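Probable starch synthase 4, chloroplastic/amyloplastic (Arabidopsis thaliana, PDB 6GNE) is probably a plastid starch synthase of the two-domain GT-B glycosyltransferase fold, with ADP and glycan bound in this structure. Local coordinates at residues I258-G263 and E491-R496; Q40-L45 and S485-Y490; H329-T334 and R354-I359. All coordinates share one frame; numbering follows the deposited sequence.

Contact 1: residues I258-G263 and E491-R496; sequences IGILNG and EELYTR. With AC1 (4,6-dideoxy-4-{[(1S,4R,5S,6S)-4,5,6-trihydroxy-3-(hydroxymethyl)cyclohex-2-en-1-yl]amino}-alpha-D-glucopyranose), chain C.
One methyl group of the C-terminal helix carries this contact: CD1 of Leu493 meets CG2 of Ile258 at 3.7 Å and CD1 of Ile260 at 3.8 Å. The two isoleucines, two positions apart, send their side chains toward the helix, while Gly259 between them takes no part. Ile260 approaches Leu493 tip to tip, reaching out with CG1 anti to its carbonyl carbon (chi1 -65°) and the chain extended to CD1. Ile258 lies askew to the leucine and offers its short branch, because CG1 is turned anti to the backbone N (chi1 -170°). The contact is purely apolar and small, burying 93 Å² in all. Leu493 also rests on Ile225 and Thr227 of strand 225-228, the parallel neighbour to which Ile258 is bonded through its backbone. Ile260 also packs against Ser486, Gln489 and Tyr490, one to two turns earlier on the same helix, and Ser486 OG is hydrogen-bonded to the carbonyl O of Leu261. Beyond Leu261 the chain turns to the bound AC1, whose O6B donates to OD1 of Asn262 at 2.7 Å; Asp146, His175 and Glu397 are among the residues that bind AC1 elsewhere. The segment thus runs from the edge strand 257-259, beside which helix 484-499 lies, into the glycan pocket. A C-terminal helix packed on the N-terminal Rossmann-like sheet is characteristic of the GT-B fold.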
loop_
_atom_site.group_PDB
_atom_site.type_symbol
_atom_site.label_atom_id
_atom_site.label_comp_id
_atom_site.label_asym_id
_atom_site.label_seq_id
_atom_site.Cartn_x
_atom_site.Cartn_y
_atom_site.Cartn_z
ATOM N N ILE A 258 -13.737 10.994 0.331
ATOM C CA ILE A 258 -14.162 9.999 1.304
ATOM C C ILE A 258 -13.044 8.994 1.588
ATOM O O ILE A 258 -12.288 8.672 0.713
ATOM C CB ILE A 258 -15.476 9.323 0.858
ATOM C CG1 ILE A 258 -16.044 8.454 1.985
ATOM C CG2 ILE A 258 -15.274 8.541 -0.431
ATOM C CD1 ILE A 258 -17.544 8.275 1.884
ATOM N N GLY A 259 -12.966 8.540 2.830
ATOM C CA GLY A 259 -11.988 7.560 3.254
ATOM C C GLY A 259 -12.607 6.181 3.278
ATOM O O GLY A 259 -13.645 5.993 3.885
ATOM N N ILE A 260 -11.957 5.221 2.621
ATOM C CA ILE A 260 -12.465 3.855 2.507
ATOM C C ILE A 260 -11.337 2.904 2.893
ATOM O O ILE A 260 -10.275 2.888 2.240
ATOM C CB ILE A 260 -12.894 3.517 1.063
ATOM C CG1 ILE A 260 -14.088 4.364 0.624
ATOM C CG2 ILE A 260 -13.249 2.037 0.933
ATOM C CD1 ILE A 260 -14.343 4.301 -0.886
ATOM N N LEU A 261 -11.601 2.096 3.917
ATOM C CA LEU A 261 -10.617 1.151 4.448
ATOM C C LEU A 261 -10.246 0.131 3.392
ATOM O O LEU A 261 -11.125 -0.544 2.857
ATOM C CB LEU A 261 -11.159 0.431 5.692
ATOM C CG LEU A 261 -10.147 -0.353 6.539
ATOM C CD1 LEU A 261 -9.032 0.522 7.139
ATOM C CD2 LEU A 261 -10.915 -1.104 7.622
ATOM N N ASN A 262 -8.951 0.041 3.078
ATOM C CA ASN A 262 -8.465 -1.000 2.164
ATOM C C ASN A 262 -8.896 -2.404 2.677
ATOM O O ASN A 262 -8.958 -2.647 3.896
ATOM C CB ASN A 262 -6.939 -1.002 2.069
ATOM C CG ASN A 262 -6.359 0.220 1.398
ATOM O OD1 ASN A 262 -5.195 0.556 1.655
ATOM N ND2 ASN A 262 -7.106 0.843 0.487
ATOM N N GLY A 263 -9.238 -3.294 1.755
ATOM C CA GLY A 263 -9.144 -4.721 2.015
ATOM C C GLY A 263 -7.770 -5.271 1.646
ATOM O O GLY A 263 -6.847 -4.531 1.301
ATOM N N GLU A 491 -17.426 1.025 -6.133
ATOM C CA GLU A 491 -18.371 0.780 -7.211
ATOM C C GLU A 491 -19.524 1.793 -7.183
ATOM O O GLU A 491 -19.907 2.340 -8.251
ATOM C CB GLU A 491 -18.885 -0.664 -7.127
ATOM C CG GLU A 491 -19.987 -1.054 -8.124
ATOM C CD GLU A 491 -20.592 -2.424 -7.841
ATOM O OE1 GLU A 491 -20.619 -3.269 -8.751
ATOM O OE2 GLU A 491 -21.038 -2.682 -6.705
ATOM N N GLU A 492 -20.086 2.024 -5.983
ATOM C CA GLU A 492 -21.180 3.000 -5.788
ATOM C C GLU A 492 -20.740 4.431 -6.083
ATOM O O GLU A 492 -21.540 5.200 -6.597
ATOM C CB GLU A 492 -21.823 2.904 -4.386
ATOM C CG GLU A 492 -22.676 1.635 -4.179
ATOM C CD GLU A 492 -23.050 1.302 -2.707
ATOM O OE1 GLU A 492 -22.489 1.917 -1.739
ATOM O OE2 GLU A 492 -23.922 0.398 -2.521
ATOM N N LEU A 493 -19.479 4.773 -5.787
ATOM C CA LEU A 493 -18.922 6.063 -6.190
ATOM C C LEU A 493 -18.784 6.177 -7.701
ATOM O O LEU A 493 -19.127 7.219 -8.261
ATOM C CB LEU A 493 -17.589 6.345 -5.503
ATOM C CG LEU A 493 -17.614 6.529 -3.980
ATOM C CD1 LEU A 493 -16.190 6.486 -3.424
ATOM C CD2 LEU A 493 -18.362 7.784 -3.498
ATOM N N TYR A 494 -18.305 5.110 -8.344
ATOM C CA TYR A 494 -18.176 5.055 -9.807
ATOM C C TYR A 494 -19.510 5.237 -10.526
ATOM O O TYR A 494 -19.621 6.080 -11.421
ATOM C CB TYR A 494 -17.600 3.713 -10.276
ATOM C CG TYR A 494 -16.158 3.370 -9.928
ATOM C CD1 TYR A 494 -15.273 4.297 -9.359
ATOM C CD2 TYR A 494 -15.671 2.099 -10.209
ATOM C CE1 TYR A 494 -13.966 3.952 -9.060
ATOM C CE2 TYR A 494 -14.380 1.748 -9.917
ATOM C CZ TYR A 494 -13.528 2.681 -9.348
ATOM O OH TYR A 494 -12.243 2.303 -9.087
ATOM N N THR A 495 -20.502 4.421 -10.164
ATOM C CA THR A 495 -21.834 4.493 -10.790
ATOM C C THR A 495 -22.508 5.843 -10.554
ATOM O O THR A 495 -23.052 6.406 -11.486
ATOM C CB THR A 495 -22.779 3.359 -10.340
ATOM O OG1 THR A 495 -22.752 3.241 -8.916
ATOM C CG2 THR A 495 -22.380 2.027 -10.963
ATOM N N ARG A 496 -22.450 6.369 -9.333
ATOM C CA ARG A 496 -23.089 7.645 -8.994
ATOM C C ARG A 496 -22.468 8.803 -9.752
ATOM O O ARG A 496 -23.195 9.717 -10.169
ATOM C CB ARG A 496 -23.050 7.903 -7.489
ATOM C CG ARG A 496 -23.840 9.101 -6.973
ATOM C CD ARG A 496 -24.282 8.930 -5.509
ATOM N NE ARG A 496 -23.162 8.984 -4.531
ATOM C CZ ARG A 496 -22.758 8.012 -3.694
ATOM N NH1 ARG A 496 -23.364 6.814 -3.622
ATOM N NH2 ARG A 496 -21.716 8.248 -2.889
HETATM C C1 AC1 C . 4.691 4.929 -2.070
HETATM O O2 AC1 C . 3.084 6.686 -2.529
HETATM C C2 AC1 C . 3.229 5.374 -1.962
HETATM C C4A AC1 C . -1.276 2.322 3.003
HETATM C C3 AC1 C . 2.722 5.297 -0.513
HETATM O O3 AC1 C . 1.342 5.670 -0.529
HETATM C C4 AC1 C . 2.939 3.885 0.041
HETATM N N4A AC1 C . 2.418 3.669 1.403
HETATM C C5 AC1 C . 4.444 3.622 -0.055
HETATM O O5 AC1 C . 4.849 3.663 -1.425
HETATM C C6 AC1 C . 4.852 2.248 0.448
HETATM C C1B AC1 C . 1.001 3.782 1.779
HETATM C C2B AC1 C . 0.751 3.811 3.308
HETATM O O2B AC1 C . 1.955 3.965 4.084
HETATM C C3B AC1 C . -0.045 2.625 3.843
HETATM O O3B AC1 C . -0.539 3.010 5.122
HETATM O O4 AC1 C . -1.908 1.146 3.511
HETATM C C5B AC1 C . -0.934 2.184 1.550
HETATM C C7B AC1 C . 0.130 2.798 1.022
HETATM C C6B AC1 C . -1.841 1.387 0.642
HETATM O O6B AC1 C . -3.141 1.985 0.572
#

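Contact 2: residues Q40-L45 and S485-Y490; sequences QRKGHL and SSATQY
A Schellman motif ends helix 27-41, and beside it Lys42 reaches across to Thr488 and Ala487 on helix 484-499. The lysine NZ donates a hydrogen bond of 2.6 Å to OG1 of Thr488, the two side chains crossing at about a right angle. Bends late in the lysine chain, at chi3 (103°) and chi4, bring the ammonium group to the hydroxyl. Thr488 holds OG1 beside its own backbone N, where the same oxygen is also hydrogen-bonded to the carbonyl O of Gly484, one turn back; the hydroxyl therefore links the lysine to the start of the helix. Nearer the lysine backbone, CD passes CB of Ala487 at 4.4 Å, a looser apolar touch, and that methyl packs further on Leu35 and Ala38 of helix 27-41. Gly43, with phi of 98°, turns the chain out of the helix toward strand 45-51, and its N bonds back to the carbonyl O of Gln40 at 3.1 Å. Next to it, His44 is held between two partners, its NE2 hydrogen-bonded to OE1 of Glu491 and its ND1 to the backbone N of Leu10. The arrangement is that of the first strand-helix-strand unit of a Rossmann-like domain, with the C-terminal helix of a GT-B protein laid alongside it.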
loop_
_atom_site.group_PDB
_atom_site.type_symbol
_atom_site.label_atom_id
_atom_site.label_comp_id
_atom_site.label_asym_id
_atom_site.label_seq_id
_atom_site.Cartn_x
_atom_site.Cartn_y
_atom_site.Cartn_z
ATOM N N GLN A 40 -13.253 -6.713 -10.916
ATOM C CA GLN A 40 -13.439 -7.746 -11.934
ATOM C C GLN A 40 -14.456 -8.849 -11.522
ATOM O O GLN A 40 -15.263 -9.231 -12.341
ATOM C CB GLN A 40 -12.101 -8.353 -12.360
ATOM C CG GLN A 40 -12.150 -9.092 -13.689
ATOM C CD GLN A 40 -10.889 -9.896 -13.943
ATOM O OE1 GLN A 40 -10.682 -10.953 -13.330
ATOM N NE2 GLN A 40 -10.049 -9.414 -14.865
ATOM N N ARG A 41 -14.461 -9.309 -10.274
ATOM C CA ARG A 41 -15.483 -10.270 -9.800
ATOM C C ARG A 41 -16.901 -9.700 -9.835
ATOM O O ARG A 41 -17.871 -10.433 -10.038
ATOM C CB ARG A 41 -15.223 -10.765 -8.366
ATOM C CG ARG A 41 -13.869 -11.413 -8.086
ATOM C CD ARG A 41 -13.250 -12.167 -9.289
ATOM N NE ARG A 41 -11.813 -12.499 -9.070
ATOM C CZ ARG A 41 -11.334 -13.385 -8.183
ATOM N NH1 ARG A 41 -10.018 -13.578 -8.094
ATOM N NH2 ARG A 41 -12.143 -14.086 -7.382
ATOM N N LYS A 42 -17.026 -8.395 -9.613
ATOM C CA LYS A 42 -18.326 -7.723 -9.703
ATOM C C LYS A 42 -18.830 -7.512 -11.152
ATOM O O LYS A 42 -19.906 -6.984 -11.340
ATOM C CB LYS A 42 -18.301 -6.413 -8.906
ATOM C CG LYS A 42 -18.143 -6.681 -7.403
ATOM C CD LYS A 42 -17.992 -5.434 -6.528
ATOM C CE LYS A 42 -19.299 -5.112 -5.810
ATOM N NZ LYS A 42 -19.447 -5.929 -4.576
ATOM N N GLY A 43 -18.051 -7.935 -12.148
ATOM C CA GLY A 43 -18.465 -7.933 -13.553
ATOM C C GLY A 43 -17.975 -6.754 -14.372
ATOM O O GLY A 43 -18.432 -6.544 -15.471
ATOM N N HIS A 44 -17.051 -5.972 -13.839
ATOM C CA HIS A 44 -16.508 -4.817 -14.570
ATOM C C HIS A 44 -15.323 -5.251 -15.399
ATOM O O HIS A 44 -14.577 -6.152 -15.022
ATOM C CB HIS A 44 -16.109 -3.696 -13.601
ATOM C CG HIS A 44 -17.197 -3.326 -12.653
ATOM N ND1 HIS A 44 -18.328 -2.649 -13.059
ATOM C CD2 HIS A 44 -17.359 -3.583 -11.328
ATOM C CE1 HIS A 44 -19.130 -2.483 -12.020
ATOM N NE2 HIS A 44 -18.570 -3.046 -10.961
ATOM N N LEU A 45 -15.170 -4.612 -16.546
ATOM C CA LEU A 45 -13.996 -4.789 -17.369
ATOM C C LEU A 45 -12.927 -3.918 -16.755
ATOM O O LEU A 45 -12.961 -2.712 -16.892
ATOM C CB LEU A 45 -14.282 -4.370 -18.804
ATOM C CG LEU A 45 -13.146 -4.411 -19.831
ATOM C CD1 LEU A 45 -12.465 -5.780 -19.827
ATOM C CD2 LEU A 45 -13.678 -4.024 -21.242
ATOM N N SER A 485 -16.596 -5.638 0.873
ATOM C CA SER A 485 -17.265 -4.469 1.409
ATOM C C SER A 485 -16.794 -3.131 0.775
ATOM O O SER A 485 -17.616 -2.316 0.322
ATOM C CB SER A 485 -17.012 -4.441 2.899
ATOM O OG SER A 485 -18.019 -3.727 3.498
ATOM N N SER A 486 -15.480 -2.919 0.752
ATOM C CA SER A 486 -14.902 -1.672 0.241
ATOM C C SER A 486 -14.911 -1.541 -1.280
ATOM O O SER A 486 -14.977 -0.420 -1.784
ATOM C CB SER A 486 -13.477 -1.461 0.751
ATOM O OG SER A 486 -13.535 -1.179 2.107
ATOM N N ALA A 487 -14.804 -2.650 -2.010
ATOM C CA ALA A 487 -14.993 -2.623 -3.458
ATOM C C ALA A 487 -16.412 -2.187 -3.862
ATOM O O ALA A 487 -16.590 -1.449 -4.833
ATOM C CB ALA A 487 -14.656 -3.967 -4.058
ATOM N N THR A 488 -17.409 -2.645 -3.113
ATOM C CA THR A 488 -18.798 -2.159 -3.249
ATOM C C THR A 488 -18.924 -0.641 -3.016
ATOM O O THR A 488 -19.683 0.007 -3.705
ATOM C CB THR A 488 -19.776 -2.927 -2.299
ATOM O OG1 THR A 488 -19.642 -4.336 -2.484
ATOM C CG2 THR A 488 -21.180 -2.603 -2.607
ATOM N N GLN A 489 -18.199 -0.074 -2.052
ATOM C CA GLN A 489 -18.238 1.395 -1.845
ATOM C C GLN A 489 -17.595 2.176 -3.005
ATOM O O GLN A 489 -18.131 3.227 -3.402
ATOM C CB GLN A 489 -17.568 1.857 -0.574
ATOM C CG GLN A 489 -18.087 1.317 0.733
ATOM C CD GLN A 489 -17.412 2.024 1.911
ATOM O OE1 GLN A 489 -16.765 1.395 2.776
ATOM N NE2 GLN A 489 -17.524 3.354 1.913
ATOM N N TYR A 490 -16.471 1.684 -3.537
ATOM C CA TYR A 490 -15.867 2.288 -4.730
ATOM C C TYR A 490 -16.817 2.197 -5.955
ATOM O O TYR A 490 -16.982 3.163 -6.702
ATOM C CB TYR A 490 -14.501 1.659 -5.068
ATOM C CG TYR A 490 -13.310 2.193 -4.288
ATOM C CD1 TYR A 490 -12.621 3.317 -4.711
ATOM C CD2 TYR A 490 -12.854 1.560 -3.149
ATOM C CE1 TYR A 490 -11.531 3.801 -4.013
ATOM C CE2 TYR A 490 -11.764 2.032 -2.456
ATOM C CZ TYR A 490 -11.102 3.153 -2.885
ATOM O OH TYR A 490 -10.019 3.630 -2.179
#

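Contact 3: residues H329-T334 and R354-I359; sequences HAIYRT and REFEGI
Phe356 is the first residue of 354-359 to touch the other helix: its CE2 lies 4.3 Å from CD1 of Ile331. The ring also packs on Leu318, Leu343 and Leu373, which places it on the inner side of helix 350-362, toward the sheet. Ile359 then makes the main approach, its CB pointing at helix 324-336 and its two branches spread over different partners. CG2, anti to the backbone N, meets CD1 of Ile331 at 4.3 Å and lies obliquely to the Tyr332 ring, 4.5 Å from CZ. CG1 comes up to the phenol oxygen instead, 3.6 Å from Tyr332 OH, a van der Waals contact of a methylene with a polar atom; that OH has a weak hydrogen bond to NE2 of Gln362, at the end of helix 350-362. The two helical segments run nearly parallel, at 17°, with their axes 12.5 Å apart, so side chains rather than backbones fill the interval. On the sheet side, Ile331 rests on Phe341 and Val369 and Ile359 on Leu371, joining both helices to strands 340-346 and 369-372 of the parallel sheet, while Ala330 and Arg333 touch helix 448-464, Ala330 meeting Phe341 as well.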
loop_
_atom_site.group_PDB
_atom_site.type_symbol
_atom_site.label_atom_id
_atom_site.label_comp_id
_atom_site.label_asym_id
_atom_site.label_seq_id
_atom_site.Cartn_x
_atom_site.Cartn_y
_atom_site.Cartn_z
ATOM N N HIS A 329 12.940 -0.625 20.242
ATOM C CA HIS A 329 12.640 -0.916 21.636
ATOM C C HIS A 329 11.990 -2.267 21.803
ATOM O O HIS A 329 12.314 -3.013 22.710
ATOM C CB HIS A 329 11.743 0.154 22.264
ATOM C CG HIS A 329 11.269 -0.194 23.644
ATOM N ND1 HIS A 329 12.129 -0.325 24.706
ATOM C CD2 HIS A 329 10.030 -0.468 24.128
ATOM C CE1 HIS A 329 11.441 -0.642 25.793
ATOM N NE2 HIS A 329 10.162 -0.733 25.472
ATOM N N ALA A 330 11.057 -2.580 20.922
ATOM C CA ALA A 330 10.297 -3.829 20.979
ATOM C C ALA A 330 11.172 -5.064 20.859
ATOM O O ALA A 330 10.824 -6.094 21.411
ATOM C CB ALA A 330 9.240 -3.848 19.883
ATOM N N ILE A 331 12.286 -4.958 20.129
ATOM C CA ILE A 331 13.186 -6.070 20.014
ATOM C C ILE A 331 13.689 -6.447 21.411
ATOM O O ILE A 331 13.571 -7.606 21.829
ATOM C CB ILE A 331 14.371 -5.775 19.079
ATOM C CG1 ILE A 331 13.901 -5.690 17.629
ATOM C CG2 ILE A 331 15.442 -6.868 19.175
ATOM C CD1 ILE A 331 14.890 -4.990 16.701
ATOM N N TYR A 332 14.220 -5.465 22.118
ATOM C CA TYR A 332 14.800 -5.698 23.439
ATOM C C TYR A 332 13.759 -6.036 24.487
ATOM O O TYR A 332 13.999 -6.864 25.346
ATOM C CB TYR A 332 15.666 -4.499 23.899
ATOM C CG TYR A 332 16.847 -4.270 23.011
ATOM C CD1 TYR A 332 18.001 -4.974 23.198
ATOM C CD2 TYR A 332 16.776 -3.359 21.936
ATOM C CE1 TYR A 332 19.096 -4.769 22.378
ATOM C CE2 TYR A 332 17.864 -3.129 21.098
ATOM C CZ TYR A 332 19.031 -3.839 21.323
ATOM O OH TYR A 332 20.148 -3.661 20.537
ATOM N N ARG A 333 12.601 -5.407 24.405
ATOM C CA ARG A 333 11.567 -5.655 25.390
ATOM C C ARG A 333 11.003 -7.084 25.268
ATOM O O ARG A 333 10.743 -7.763 26.275
ATOM C CB ARG A 333 10.446 -4.622 25.255
ATOM C CG ARG A 333 9.444 -4.644 26.396
ATOM C CD ARG A 333 10.151 -4.440 27.727
ATOM N NE ARG A 333 9.221 -4.050 28.768
ATOM C CZ ARG A 333 9.570 -3.694 29.995
ATOM N NH1 ARG A 333 10.842 -3.686 30.366
ATOM N NH2 ARG A 333 8.644 -3.316 30.856
ATOM N N THR A 334 10.791 -7.502 24.025
ATOM C CA THR A 334 10.323 -8.826 23.716
ATOM C C THR A 334 11.261 -9.848 24.318
ATOM O O THR A 334 10.813 -10.814 24.947
ATOM C CB THR A 334 10.229 -9.035 22.203
ATOM O OG1 THR A 334 9.175 -8.234 21.666
ATOM C CG2 THR A 334 9.962 -10.489 21.871
ATOM N N ARG A 354 21.955 1.553 9.047
ATOM C CA ARG A 354 23.162 1.402 9.874
ATOM C C ARG A 354 22.798 1.032 11.348
ATOM O O ARG A 354 23.431 0.177 11.954
ATOM C CB ARG A 354 23.961 2.706 9.772
ATOM C CG ARG A 354 25.422 2.676 10.154
ATOM C CD ARG A 354 26.246 3.654 9.343
ATOM N NE ARG A 354 25.744 5.029 9.526
ATOM C CZ ARG A 354 25.147 5.799 8.602
ATOM N NH1 ARG A 354 25.002 5.427 7.320
ATOM N NH2 ARG A 354 24.730 7.023 8.955
ATOM N N GLU A 355 21.751 1.647 11.890
ATOM C CA GLU A 355 21.303 1.418 13.273
ATOM C C GLU A 355 20.798 -0.021 13.455
ATOM O O GLU A 355 21.138 -0.685 14.442
ATOM C CB GLU A 355 20.194 2.425 13.644
ATOM C CG GLU A 355 19.773 2.532 15.117
ATOM C CD GLU A 355 18.390 3.218 15.276
ATOM O OE1 GLU A 355 17.610 2.881 16.215
ATOM O OE2 GLU A 355 18.022 4.094 14.442
ATOM N N PHE A 356 20.011 -0.503 12.497
ATOM C CA PHE A 356 19.507 -1.873 12.536
ATOM C C PHE A 356 20.586 -2.904 12.214
ATOM O O PHE A 356 20.588 -3.985 12.790
ATOM C CB PHE A 356 18.253 -2.034 11.655
ATOM C CG PHE A 356 17.010 -1.523 12.316
ATOM C CD1 PHE A 356 16.699 -0.161 12.301
ATOM C CD2 PHE A 356 16.205 -2.373 13.041
ATOM C CE1 PHE A 356 15.600 0.334 12.955
ATOM C CE2 PHE A 356 15.092 -1.877 13.713
ATOM C CZ PHE A 356 14.789 -0.526 13.654
ATOM N N GLU A 357 21.497 -2.560 11.309
ATOM C CA GLU A 357 22.648 -3.405 10.997
ATOM C C GLU A 357 23.480 -3.705 12.251
ATOM O O GLU A 357 24.001 -4.809 12.388
ATOM C CB GLU A 357 23.551 -2.769 9.921
ATOM C CG GLU A 357 23.153 -3.163 8.496
ATOM C CD GLU A 357 23.800 -2.330 7.383
ATOM O OE1 GLU A 357 23.311 -2.454 6.237
ATOM O OE2 GLU A 357 24.774 -1.568 7.633
ATOM N N GLY A 358 23.594 -2.710 13.147
ATOM C CA GLY A 358 24.293 -2.861 14.432
ATOM C C GLY A 358 23.592 -3.815 15.383
ATOM O O GLY A 358 24.212 -4.668 16.014
ATOM N N ILE A 359 22.279 -3.679 15.458
ATOM C CA ILE A 359 21.451 -4.576 16.265
ATOM C C ILE A 359 21.528 -6.008 15.722
ATOM O O ILE A 359 21.547 -6.963 16.484
ATOM C CB ILE A 359 19.985 -4.110 16.299
ATOM C CG1 ILE A 359 19.870 -2.764 17.012
ATOM C CG2 ILE A 359 19.127 -5.135 17.021
ATOM C CD1 ILE A 359 18.633 -1.985 16.698
#

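Overall arrangement
Contacts 1 and 2 are neighbours, their centres 9 Å apart, and share helix 484-499: residues 485-490 meet the end of helix 27-41, and 491-496 meet the edge strand 257-259. Along the chain their segments alternate, 40-45, 258-263, 485-490, 491-496, with contact 3 between 258-263 and 485-490; the last helix thus touches two parts of the N-terminal domain more than 200 residues apart. Contact 3 lies about 39 Å from contact 1 and 42 Å from contact 2, centre to centre, across the chain's centre in the other Rossmann-like domain, with its six-stranded parallel sheet. The chain completes that second domain before helix 484-499 returns to the first, the crossover that links the two halves of a GT-B protein.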